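Local coordinates for (S)-ureidoglycine--glyoxylate transaminase (Bacillus subtilis, PDB 3ISL), which catalyses the pyridoxal-phosphate-dependent transfer of an amino group from (S)-ureidoglycine to glyoxylate, giving oxalurate and glycine in purine catabolism, at residues 312-317 with 324-329. Sequence-based numbering, arbitrary orientation.
Sequences RLFGDD and VTCVEI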
ATOM      1  N   ARG A 312      37.161  -0.277   9.922  1.00 26.42           N
ATOM      2  CA  ARG A 312      36.598  -0.412  11.281  1.00 28.18           C
ATOM      3  C   ARG A 312      35.068  -0.323  11.289  1.00 28.15           C
ATOM      4  O   ARG A 312      34.476   0.378  10.459  1.00 29.23           O
ATOM      5  CB  ARG A 312      37.155   0.661  12.212  1.00 28.35           C
ATOM      6  CG  ARG A 312      38.529   1.225  11.802  1.00 32.62           C
ATOM      7  CD  ARG A 312      39.422   1.445  12.983  1.00 41.49           C
ATOM      8  NE  ARG A 312      40.371   0.338  13.073  1.00 47.24           N
ATOM      9  CZ  ARG A 312      41.073   0.011  14.159  1.00 50.72           C
ATOM     10  NH1 ARG A 312      40.970   0.711  15.297  1.00 50.33           N
ATOM     11  NH2 ARG A 312      41.896  -1.032  14.098  1.00 51.23           N
ATOM     12  N   LEU A 313      34.427  -1.007  12.223  1.00 28.26           N
ATOM     13  CA  LEU A 313      32.980  -0.855  12.397  1.00 28.95           C
ATOM     14  C   LEU A 313      32.646   0.298  13.359  1.00 28.39           C
ATOM     15  O   LEU A 313      33.352   0.527  14.332  1.00 28.40           O
ATOM     16  CB  LEU A 313      32.364  -2.172  12.888  1.00 30.26           C
ATOM     17  CG  LEU A 313      32.596  -3.381  11.959  1.00 32.65           C
ATOM     18  CD1 LEU A 313      31.833  -4.625  12.472  1.00 32.61           C
ATOM     19  CD2 LEU A 313      32.199  -3.058  10.522  1.00 32.70           C
ATOM     20  N   PHE A 314      31.576   1.020  13.061  1.00 28.09           N
ATOM     21  CA  PHE A 314      30.976   1.958  13.994  1.00 28.27           C
ATOM     22  C   PHE A 314      30.163   1.226  15.059  1.00 28.95           C
ATOM     23  O   PHE A 314      29.538   0.168  14.783  1.00 26.25           O
ATOM     24  CB  PHE A 314      30.037   2.889  13.217  1.00 28.56           C
ATOM     25  CG  PHE A 314      29.117   3.737  14.078  1.00 27.95           C
ATOM     26  CD1 PHE A 314      29.603   4.850  14.740  1.00 29.57           C
ATOM     27  CD2 PHE A 314      27.766   3.429  14.185  1.00 28.26           C
ATOM     28  CE1 PHE A 314      28.745   5.663  15.547  1.00 31.35           C
ATOM     29  CE2 PHE A 314      26.894   4.230  14.959  1.00 32.63           C
ATOM     30  CZ  PHE A 314      27.371   5.332  15.640  1.00 30.59           C
ATOM     31  N   GLY A 315      30.164   1.788  16.274  1.00 28.46           N
ATOM     32  CA  GLY A 315      29.074   1.480  17.190  1.00 30.74           C
ATOM     33  C   GLY A 315      29.412   0.467  18.264  1.00 31.83           C
ATOM     34  O   GLY A 315      30.474  -0.185  18.200  1.00 31.53           O
ATOM     35  N   ASP A 316      28.511   0.369  19.258  1.00 32.37           N
ATOM     36  CA  ASP A 316      28.674  -0.481  20.446  1.00 33.77           C
ATOM     37  C   ASP A 316      28.558  -1.932  19.983  1.00 33.89           C
ATOM     38  O   ASP A 316      27.476  -2.369  19.569  1.00 33.05           O
ATOM     39  CB  ASP A 316      27.555  -0.180  21.449  1.00 33.64           C
ATOM     40  CG  ASP A 316      27.862  -0.637  22.857  1.00 37.01           C
ATOM     41  OD1 ASP A 316      28.182  -1.831  23.092  1.00 38.34           O
ATOM     42  OD2 ASP A 316      27.741   0.222  23.760  1.00 40.16           O
ATOM     43  N   ASP A 317      29.679  -2.660  20.079  1.00 34.56           N
ATOM     44  CA  ASP A 317      29.745  -4.071  19.691  1.00 34.66           C
ATOM     45  C   ASP A 317      28.797  -4.965  20.528  1.00 33.05           C
ATOM     46  O   ASP A 317      28.381  -6.005  20.067  1.00 35.42           O
ATOM     47  CB  ASP A 317      31.208  -4.604  19.685  1.00 34.47           C
ATOM     48  CG  ASP A 317      31.865  -4.622  21.079  1.00 40.01           C
ATOM     49  OD1 ASP A 317      31.190  -4.764  22.140  1.00 42.37           O
ATOM     50  OD2 ASP A 317      33.117  -4.496  21.126  1.00 44.23           O
ATOM     51  N   VAL A 324      22.798  -5.627   9.915  1.00 25.32           N
ATOM     52  CA  VAL A 324      23.330  -4.402   9.346  1.00 24.15           C
ATOM     53  C   VAL A 324      24.709  -4.313   9.910  1.00 25.26           C
ATOM     54  O   VAL A 324      24.925  -4.661  11.061  1.00 24.81           O
ATOM     55  CB  VAL A 324      22.467  -3.165   9.789  1.00 25.81           C
ATOM     56  CG1 VAL A 324      23.105  -1.862   9.396  1.00 26.50           C
ATOM     57  CG2 VAL A 324      21.051  -3.240   9.147  1.00 22.46           C
ATOM     58  N   THR A 325      25.625  -3.791   9.104  1.00 24.39           N
ATOM     59  CA  THR A 325      27.006  -3.648   9.489  1.00 24.06           C
ATOM     60  C   THR A 325      27.434  -2.259   9.073  1.00 23.08           C
ATOM     61  O   THR A 325      27.314  -1.908   7.894  1.00 22.74           O
ATOM     62  CB  THR A 325      27.824  -4.729   8.750  1.00 23.82           C
ATOM     63  OG1 THR A 325      27.448  -5.953   9.342  1.00 23.49           O
ATOM     64  CG2 THR A 325      29.400  -4.522   8.958  1.00 23.81           C
ATOM     65  N   CYS A 326      27.830  -1.451  10.045  1.00 23.16           N
ATOM     66  CA  CYS A 326      28.118  -0.030   9.833  1.00 24.65           C
ATOM     67  C   CYS A 326      29.626   0.100   9.720  1.00 24.50           C
ATOM     68  O   CYS A 326      30.350  -0.133  10.701  1.00 24.29           O
ATOM     69  CB  CYS A 326      27.610   0.830  11.027  1.00 25.65           C
ATOM     70  SG  CYS A 326      25.858   0.681  11.322  1.00 26.43           S
ATOM     71  N   VAL A 327      30.092   0.471   8.528  1.00 24.62           N
ATOM     72  CA  VAL A 327      31.512   0.516   8.247  1.00 23.63           C
ATOM     73  C   VAL A 327      31.930   1.968   8.265  1.00 24.99           C
ATOM     74  O   VAL A 327      31.306   2.793   7.596  1.00 24.56           O
ATOM     75  CB  VAL A 327      31.840  -0.111   6.882  1.00 23.84           C
ATOM     76  CG1 VAL A 327      33.389  -0.056   6.563  1.00 23.36           C
ATOM     77  CG2 VAL A 327      31.286  -1.547   6.798  1.00 24.70           C
ATOM     78  N   GLU A 328      33.004   2.269   9.007  1.00 25.07           N
ATOM     79  CA  GLU A 328      33.506   3.634   9.140  1.00 26.23           C
ATOM     80  C   GLU A 328      34.184   4.043   7.840  1.00 26.34           C
ATOM     81  O   GLU A 328      35.055   3.316   7.328  1.00 25.74           O
ATOM     82  CB  GLU A 328      34.439   3.789  10.383  1.00 26.79           C
ATOM     83  CG  GLU A 328      33.641   3.950  11.705  1.00 28.64           C
ATOM     84  CD  GLU A 328      34.469   3.988  13.007  1.00 34.39           C
ATOM     85  OE1 GLU A 328      33.831   4.195  14.082  1.00 34.99           O
ATOM     86  OE2 GLU A 328      35.724   3.827  12.967  1.00 32.59           O
ATOM     87  N   ILE A 329      33.754   5.191   7.306  1.00 25.90           N
ATOM     88  CA  ILE A 329      34.392   5.828   6.163  1.00 26.09           C
ATOM     89  C   ILE A 329      35.729   6.430   6.608  1.00 26.16           C
ATOM     90  O   ILE A 329      35.793   7.316   7.446  1.00 26.16           O
ATOM     91  CB  ILE A 329      33.476   6.912   5.508  1.00 25.88           C
ATOM     92  CG1 ILE A 329      32.142   6.269   5.045  1.00 24.96           C
ATOM     93  CG2 ILE A 329      34.214   7.645   4.344  1.00 25.70           C
ATOM     94  CD1 ILE A 329      30.999   7.271   4.772  1.00 18.22           C
TER
HETATM   95  O   HOH W   1      37.234   2.060   8.578  1.00 21.99           O
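The backbones of Leu313 and Val327 are bridged as an isolated, non-hydrogen-bonded antiparallel pair, and Leu313 CD2 touches Val327 CG2, a worked example of how a loop joins a strand edge through few bonds. Strand 324-328 pairs on its other edge with strand 361-365, in the small sheet packed against helix 288-308 of this class-V aminotransferase. Two backbone hydrogen bonds make the bridge: Glu328 N gives a nearly straight one to Arg312 O (2.8 Å, 172° at the hydrogen), while Phe314 N reaches Cys326 O from above the carbonyl plane at 2.9 Å. Leu313 CA supplies a C-H...O contact to Cys326 O, and a water links Arg312 N with Glu328 O. Apolar contacts flank the bridge. Leu313 CD2 meets Thr325 CG2 at 3.5 Å, close to Ile306 of the helix; Phe314, its CG anti to the backbone N (chi1 168°), presents the ring edge to Cys326 CB. The extended Glu328 chain lies over the loop backbone, and an alanine here would probably leave Phe314 CB without the packing of Glu328 CG and open a gap over the Leu313 carbonyl. No salt bridge forms with Arg312: Glu328 OE2 lies 3.6 Å from Arg312 CB but 5.8 Å from Arg312 NE.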